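Local coordinates for protein intron-associated endonuclease 1 (Enterobacteria phage T4, PDB 1MK0) that probably cleaves DNA through its GIY-YIG catalytic domain, as a homing endonuclease that promotes the spread of its phage intron, at residues A[23-26]-A[27-30]; A[76-79]-A[80-84]. The protein carries 1 engineered substitution. All blocks are in the same frame, centred on the assembly; numbering follows the deposited sequence.

Interaction 1. Residues A[23-26]-A[27-30]; sequences DFEK and RWKR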
ATOM      1  N   ASP A  23      -4.100 -11.558  -1.513  1.00 12.27           N
ATOM      2  CA  ASP A  23      -5.520 -11.321  -1.257  1.00 12.41           C
ATOM      3  C   ASP A  23      -5.667  -9.910  -0.696  1.00 13.14           C
ATOM      4  O   ASP A  23      -5.163  -9.604   0.384  1.00 12.52           O
ATOM      5  CB  ASP A  23      -6.122 -12.301  -0.256  1.00 15.35           C
ATOM      6  CG  ASP A  23      -7.600 -12.028  -0.021  1.00 16.20           C
ATOM      7  OD1 ASP A  23      -8.396 -12.218  -0.969  1.00 17.48           O
ATOM      8  OD2 ASP A  23      -7.969 -11.596   1.089  1.00 16.12           O
ATOM      9  N   PHE A  24      -6.369  -9.054  -1.429  1.00 12.89           N
ATOM     10  CA  PHE A  24      -6.560  -7.668  -1.019  1.00 12.74           C
ATOM     11  C   PHE A  24      -7.131  -7.460   0.380  1.00 14.00           C
ATOM     12  O   PHE A  24      -6.506  -6.815   1.220  1.00 12.98           O
ATOM     13  CB  PHE A  24      -7.454  -6.940  -2.026  1.00 11.94           C
ATOM     14  CG  PHE A  24      -6.833  -6.771  -3.381  1.00 11.26           C
ATOM     15  CD1 PHE A  24      -5.660  -6.038  -3.535  1.00 11.28           C
ATOM     16  CD2 PHE A  24      -7.431  -7.327  -4.507  1.00 10.18           C
ATOM     17  CE1 PHE A  24      -5.089  -5.857  -4.798  1.00 10.35           C
ATOM     18  CE2 PHE A  24      -6.872  -7.155  -5.770  1.00  8.10           C
ATOM     19  CZ  PHE A  24      -5.700  -6.420  -5.920  1.00  9.29           C
ATOM     20  N   GLU A  25      -8.316  -8.005   0.627  1.00 15.93           N
ATOM     21  CA  GLU A  25      -8.982  -7.835   1.915  1.00 16.77           C
ATOM     22  C   GLU A  25      -8.109  -8.186   3.115  1.00 14.97           C
ATOM     23  O   GLU A  25      -8.045  -7.432   4.086  1.00 14.77           O
ATOM     24  CB  GLU A  25     -10.263  -8.671   1.954  1.00 20.84           C
ATOM     25  CG  GLU A  25     -11.390  -8.035   2.752  1.00 28.22           C
ATOM     26  CD  GLU A  25     -11.865  -6.724   2.142  1.00 30.06           C
ATOM     27  OE1 GLU A  25     -12.309  -6.734   0.974  1.00 33.32           O
ATOM     28  OE2 GLU A  25     -11.794  -5.682   2.828  1.00 32.74           O
ATOM     29  N   LYS A  26      -7.436  -9.328   3.047  1.00 13.79           N
ATOM     30  CA  LYS A  26      -6.585  -9.754   4.148  1.00 12.78           C
ATOM     31  C   LYS A  26      -5.333  -8.903   4.276  1.00 11.39           C
ATOM     32  O   LYS A  26      -4.884  -8.619   5.387  1.00 12.10           O
ATOM     33  CB  LYS A  26      -6.229 -11.230   3.990  1.00 14.82           C
ATOM     34  CG  LYS A  26      -7.435 -12.123   4.210  1.00 17.97           C
ATOM     35  CD  LYS A  26      -7.129 -13.584   4.003  1.00 19.70           C
ATOM     36  CE  LYS A  26      -8.369 -14.411   4.301  1.00 23.32           C
ATOM     37  NZ  LYS A  26      -8.163 -15.853   4.040  1.00 24.45           N
ATOM     38  N   ARG A  27      -4.772  -8.479   3.148  1.00 11.03           N
ATOM     39  CA  ARG A  27      -3.572  -7.652   3.207  1.00  9.92           C
ATOM     40  C   ARG A  27      -3.895  -6.320   3.874  1.00  9.97           C
ATOM     41  O   ARG A  27      -3.116  -5.820   4.687  1.00 10.88           O
ATOM     42  CB  ARG A  27      -3.011  -7.386   1.807  1.00  8.99           C
ATOM     43  CG  ARG A  27      -1.692  -6.615   1.830  1.00  9.28           C
ATOM     44  CD  ARG A  27      -0.585  -7.475   2.419  1.00  9.81           C
ATOM     45  NE  ARG A  27       0.653  -6.746   2.697  1.00 11.70           N
ATOM     46  CZ  ARG A  27       0.896  -6.068   3.815  1.00 10.73           C
ATOM     47  NH1 ARG A  27      -0.017  -6.005   4.778  1.00 11.48           N
ATOM     48  NH2 ARG A  27       2.077  -5.491   3.990  1.00 12.98           N
ATOM     49  N   TRP A  28      -5.045  -5.750   3.525  1.00 11.29           N
ATOM     50  CA  TRP A  28      -5.458  -4.474   4.089  1.00 11.74           C
ATOM     51  C   TRP A  28      -5.701  -4.599   5.587  1.00 11.64           C
ATOM     52  O   TRP A  28      -5.359  -3.700   6.352  1.00 10.50           O
ATOM     53  CB  TRP A  28      -6.720  -3.956   3.389  1.00 12.03           C
ATOM     54  CG  TRP A  28      -6.524  -3.675   1.925  1.00 11.80           C
ATOM     55  CD1 TRP A  28      -5.347  -3.382   1.296  1.00 12.85           C
ATOM     56  CD2 TRP A  28      -7.540  -3.628   0.915  1.00 12.03           C
ATOM     57  NE1 TRP A  28      -5.566  -3.159  -0.044  1.00 12.77           N
ATOM     58  CE2 TRP A  28      -6.903  -3.304  -0.305  1.00 13.05           C
ATOM     59  CE3 TRP A  28      -8.926  -3.828   0.921  1.00 13.33           C
ATOM     60  CZ2 TRP A  28      -7.606  -3.175  -1.508  1.00 13.93           C
ATOM     61  CZ3 TRP A  28      -9.627  -3.699  -0.276  1.00 14.84           C
ATOM     62  CH2 TRP A  28      -8.964  -3.376  -1.473  1.00 15.37           C
ATOM     63  N   LYS A  29      -6.298  -5.711   6.001  1.00 11.57           N
ATOM     64  CA  LYS A  29      -6.559  -5.935   7.413  1.00 12.73           C
ATOM     65  C   LYS A  29      -5.233  -5.997   8.146  1.00 11.55           C
ATOM     66  O   LYS A  29      -5.091  -5.455   9.243  1.00 12.58           O
ATOM     67  CB  LYS A  29      -7.325  -7.245   7.626  1.00 14.55           C
ATOM     68  CG  LYS A  29      -8.774  -7.196   7.180  1.00 21.74           C
ATOM     69  CD  LYS A  29      -9.517  -8.452   7.602  1.00 25.12           C
ATOM     70  CE  LYS A  29     -10.995  -8.368   7.256  1.00 27.71           C
ATOM     71  NZ  LYS A  29     -11.752  -9.547   7.771  1.00 30.40           N
ATOM     72  N   ARG A  30      -4.252  -6.650   7.529  1.00 11.44           N
ATOM     73  CA  ARG A  30      -2.935  -6.780   8.143  1.00 10.49           C
ATOM     74  C   ARG A  30      -2.245  -5.431   8.303  1.00 11.06           C
ATOM     75  O   ARG A  30      -1.565  -5.191   9.298  1.00 10.81           O
ATOM     76  CB  ARG A  30      -2.048  -7.723   7.326  1.00 10.71           C
ATOM     77  CG  ARG A  30      -0.631  -7.847   7.871  1.00 12.87           C
ATOM     78  CD  ARG A  30      -0.040  -9.212   7.570  1.00 13.35           C
ATOM     79  NE  ARG A  30       0.107  -9.465   6.142  1.00 14.53           N
ATOM     80  CZ  ARG A  30       1.207  -9.209   5.441  1.00 17.00           C
ATOM     81  NH1 ARG A  30       2.271  -8.685   6.036  1.00 17.10           N
ATOM     82  NH2 ARG A  30       1.250  -9.493   4.146  1.00 18.16           N
TER
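Phe-24 and Trp-28, one helical turn apart, meet mainly through aliphatic and carbonyl atoms, not through stacked rings. Phe-24 CB sits over the face of the indole's six-membered ring, 3.9 Å from its centroid, in a CH-pi contact. The two ring planes are only 30° apart but slid past each other, so they barely overlap. Phe-24 O lies over the same indole, nearer its rim, 3.2 Å from Trp-28 CG. With chi1 at -63°, Trp-28 CG stands beside its own backbone N, and this folds the ring back onto the carbonyl.

Backbone bonds set this spacing. Trp-28 N donates to Phe-24 O at 2.9 Å, and Arg-27 N reaches Asp-23 O at 3.0 Å. Asp-23 is the N-cap of helix 24-37: its OD2 accepts from Lys-26 N at 3.0 Å, while OD1 takes Lys-2 N. In this GIY-YIG domain the helix start is thereby tied to the N-terminal segment, and Phe-24 and Trp-28 face Tyr-6 and Ile-60 of the sheet.

Glu-25 OE2 approaches the indole edge at Trp-28 CE3, 3.9 Å away, its carboxylate turned 88° to the ring. On a separate flank, where the Arg-27 side chain touches Tyr-6, the guanidinium groups of Arg-27 and Arg-30 lie face against face, with Arg-27 NH1 over the centre of the other; Arg-27 NH2 also binds a citrate, consistent with a surface suited to anions.

Interaction 2. Residues A[76-79]-A[80-84]; sequences NFWI and KELNS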
ATOM      1  N   ASN A  76       5.821  -1.264  -9.289  1.00  9.20           N
ATOM      2  CA  ASN A  76       6.711  -0.129  -9.514  1.00 10.09           C
ATOM      3  C   ASN A  76       6.114   0.864 -10.492  1.00 10.07           C
ATOM      4  O   ASN A  76       6.348   2.066 -10.382  1.00 10.08           O
ATOM      5  CB  ASN A  76       8.082  -0.589 -10.002  1.00  9.50           C
ATOM      6  CG  ASN A  76       8.957  -1.079  -8.870  1.00 11.52           C
ATOM      7  OD1 ASN A  76       8.902  -0.548  -7.760  1.00 12.99           O
ATOM      8  ND2 ASN A  76       9.784  -2.077  -9.145  1.00 12.41           N
ATOM      9  N   PHE A  77       5.339   0.369 -11.452  1.00  9.27           N
ATOM     10  CA  PHE A  77       4.697   1.262 -12.404  1.00 10.77           C
ATOM     11  C   PHE A  77       3.791   2.222 -11.643  1.00 11.53           C
ATOM     12  O   PHE A  77       3.853   3.433 -11.838  1.00 12.20           O
ATOM     13  CB  PHE A  77       3.840   0.486 -13.405  1.00 12.36           C
ATOM     14  CG  PHE A  77       2.959   1.370 -14.240  1.00 12.48           C
ATOM     15  CD1 PHE A  77       3.489   2.107 -15.293  1.00 14.63           C
ATOM     16  CD2 PHE A  77       1.611   1.522 -13.929  1.00 12.95           C
ATOM     17  CE1 PHE A  77       2.693   2.985 -16.020  1.00 14.47           C
ATOM     18  CE2 PHE A  77       0.806   2.395 -14.647  1.00 13.53           C
ATOM     19  CZ  PHE A  77       1.349   3.132 -15.697  1.00 15.04           C
ATOM     20  N   TRP A  78       2.943   1.671 -10.779  1.00 10.93           N
ATOM     21  CA  TRP A  78       2.017   2.494 -10.011  1.00  9.91           C
ATOM     22  C   TRP A  78       2.682   3.394  -8.982  1.00 10.77           C
ATOM     23  O   TRP A  78       2.201   4.498  -8.732  1.00  9.22           O
ATOM     24  CB  TRP A  78       0.951   1.614  -9.355  1.00  9.09           C
ATOM     25  CG  TRP A  78      -0.046   1.131 -10.365  1.00 10.60           C
ATOM     26  CD1 TRP A  78      -0.242  -0.153 -10.788  1.00 10.08           C
ATOM     27  CD2 TRP A  78      -0.938   1.947 -11.129  1.00 11.14           C
ATOM     28  NE1 TRP A  78      -1.203  -0.185 -11.774  1.00 10.45           N
ATOM     29  CE2 TRP A  78      -1.645   1.093 -12.002  1.00 11.91           C
ATOM     30  CE3 TRP A  78      -1.207   3.323 -11.160  1.00 12.60           C
ATOM     31  CZ2 TRP A  78      -2.604   1.569 -12.902  1.00 11.17           C
ATOM     32  CZ3 TRP A  78      -2.159   3.796 -12.055  1.00 13.71           C
ATOM     33  CH2 TRP A  78      -2.846   2.920 -12.914  1.00 12.89           C
ATOM     34  N   ILE A  79       3.778   2.935  -8.386  1.00  9.72           N
ATOM     35  CA  ILE A  79       4.491   3.754  -7.408  1.00  9.65           C
ATOM     36  C   ILE A  79       4.995   5.016  -8.104  1.00 11.98           C
ATOM     37  O   ILE A  79       4.905   6.115  -7.564  1.00 11.91           O
ATOM     38  CB  ILE A  79       5.695   2.997  -6.806  1.00  7.92           C
ATOM     39  CG1 ILE A  79       5.200   1.925  -5.836  1.00  8.34           C
ATOM     40  CG2 ILE A  79       6.626   3.969  -6.084  1.00  9.20           C
ATOM     41  CD1 ILE A  79       6.302   1.021  -5.320  1.00  9.08           C
ATOM     42  N   LYS A  80       5.514   4.850  -9.315  1.00 12.32           N
ATOM     43  CA  LYS A  80       6.026   5.980 -10.075  1.00 13.38           C
ATOM     44  C   LYS A  80       4.878   6.812 -10.643  1.00 13.72           C
ATOM     45  O   LYS A  80       4.901   8.042 -10.589  1.00 13.16           O
ATOM     46  CB  LYS A  80       6.920   5.478 -11.210  1.00 16.12           C
ATOM     47  CG  LYS A  80       7.625   6.580 -11.985  1.00 19.80           C
ATOM     48  CD  LYS A  80       8.628   5.997 -12.963  1.00 22.59           C
ATOM     49  CE  LYS A  80       9.406   7.091 -13.674  1.00 24.08           C
ATOM     50  NZ  LYS A  80      10.447   6.517 -14.573  1.00 26.77           N
ATOM     51  N   GLU A  81       3.870   6.135 -11.180  1.00 13.10           N
ATOM     52  CA  GLU A  81       2.720   6.811 -11.769  1.00 14.40           C
ATOM     53  C   GLU A  81       2.022   7.717 -10.763  1.00 13.62           C
ATOM     54  O   GLU A  81       1.626   8.841 -11.090  1.00 14.94           O
ATOM     55  CB  GLU A  81       1.727   5.775 -12.303  1.00 15.50           C
ATOM     56  CG  GLU A  81       0.549   6.361 -13.062  1.00 16.73           C
ATOM     57  CD  GLU A  81       0.939   6.942 -14.411  1.00 18.63           C
ATOM     58  OE1 GLU A  81       0.055   7.511 -15.085  1.00 20.16           O
ATOM     59  OE2 GLU A  81       2.123   6.831 -14.802  1.00 20.01           O
ATOM     60  N   LEU A  82       1.880   7.228  -9.534  1.00 13.66           N
ATOM     61  CA  LEU A  82       1.215   7.980  -8.481  1.00 12.53           C
ATOM     62  C   LEU A  82       2.190   8.751  -7.597  1.00 11.97           C
ATOM     63  O   LEU A  82       1.787   9.361  -6.606  1.00 13.98           O
ATOM     64  CB  LEU A  82       0.359   7.035  -7.629  1.00 10.58           C
ATOM     65  CG  LEU A  82      -0.655   6.198  -8.419  1.00 10.42           C
ATOM     66  CD1 LEU A  82      -1.488   5.362  -7.456  1.00 11.62           C
ATOM     67  CD2 LEU A  82      -1.555   7.110  -9.240  1.00 12.88           C
ATOM     68  N   ASN A  83       3.469   8.720  -7.966  1.00 12.20           N
ATOM     69  CA  ASN A  83       4.513   9.437  -7.228  1.00 12.90           C
ATOM     70  C   ASN A  83       4.371   9.168  -5.731  1.00 12.75           C
ATOM     71  O   ASN A  83       4.469  10.082  -4.910  1.00 10.55           O
ATOM     72  CB  ASN A  83       4.375  10.937  -7.520  1.00 15.87           C
ATOM     73  CG  ASN A  83       5.561  11.740  -7.038  1.00 20.06           C
ATOM     74  OD1 ASN A  83       6.710  11.363  -7.261  1.00 20.26           O
ATOM     75  ND2 ASN A  83       5.288  12.868  -6.389  1.00 23.81           N
ATOM     76  N   SER A  84       4.169   7.899  -5.382  1.00 10.94           N
ATOM     77  CA  SER A  84       3.951   7.508  -3.993  1.00 10.69           C
ATOM     78  C   SER A  84       5.164   7.442  -3.069  1.00 10.22           C
ATOM     79  O   SER A  84       5.031   7.077  -1.903  1.00 11.78           O
ATOM     80  CB  SER A  84       3.189   6.177  -3.944  1.00 10.20           C
ATOM     81  OG  SER A  84       3.989   5.100  -4.398  1.00  9.68           O
TER
HETATM   82  O   HOH W   1       4.845   4.804 -13.999  1.00 22.48           O
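Glu-81 runs beside Phe-77 and across Trp-78 in the last turn of helix 68-81. Its CB lies over one face of the Phe-77 ring, offset toward the rim, and rests 3.2 Å from Phe-77 O, the carbonyl that also accepts Glu-81 N at 2.8 Å. The next atom, CG, meets the indole obliquely, 3.9 Å from Trp-78 CZ3. At chi2 (70°) the chain bends, which turns the carboxylate back along the phenyl group: CD comes within 4.0 Å of Phe-77 CZ, and the two flat groups are nearly parallel, 14° apart. At the tip, OE2 touches the same ring corner and accepts a weak bond from a water that donates more firmly to Phe-77 O, at 2.7 Å.

Trp-78 is gripped on several sides. Phe-77 CE2 stands over the centre of its ring, Leu-82 CG meets its edge, and its NE1 donates to Glu-62. With Leu-82 it packs on Val-18 and Leu-61, joining the helix end to the sheet.

The chain then leaves the helix through a Schellman motif. Asn-83 takes a positive phi, Ser-84 N returns to Ile-79 O at 2.9 Å, and a weaker bond joins Asn-83 N to Lys-80 O. The turn brings Ser-84 OG against the Ile-79 side chain, 3.3 Å from CG2; this hydroxyl has its polar partner in Asn-90 OD1.

Phe-77 O thus serves both a backbone N-H and a water, and the same water is shared with Glu-81. The aliphatic CB and CG of Glu-81 pack against Phe-77 and Trp-78, while the carboxylate lies beside the Phe-77 rim with a weak water bond at OE2; with no salt bridge across this turn, its tip is probably only loosely fixed.

From the N terminus, the chain lays down strands 4-10 and 16-21 before interaction 1 opens helix 24-37; interaction 2 comes after helix 43-52 and strand 56-63, where helix 68-81 ends. Each contact spans a helical turn without closing a long loop, and the two follow in series, neither nested nor crossed. Their centres are about 20 Å apart, on opposite sides of the chain's centre. Segment 23-30 meets strands 4-10 and 56-63 at Tyr-6 and Ile-60; 76-84 meets them at Ile-5 and Leu-61, and also strand 16-21 through Val-18. Adjacent strand residues such as Ile-5 and Tyr-6 point to opposite faces, so the two contacts lie against opposite faces of the sheet.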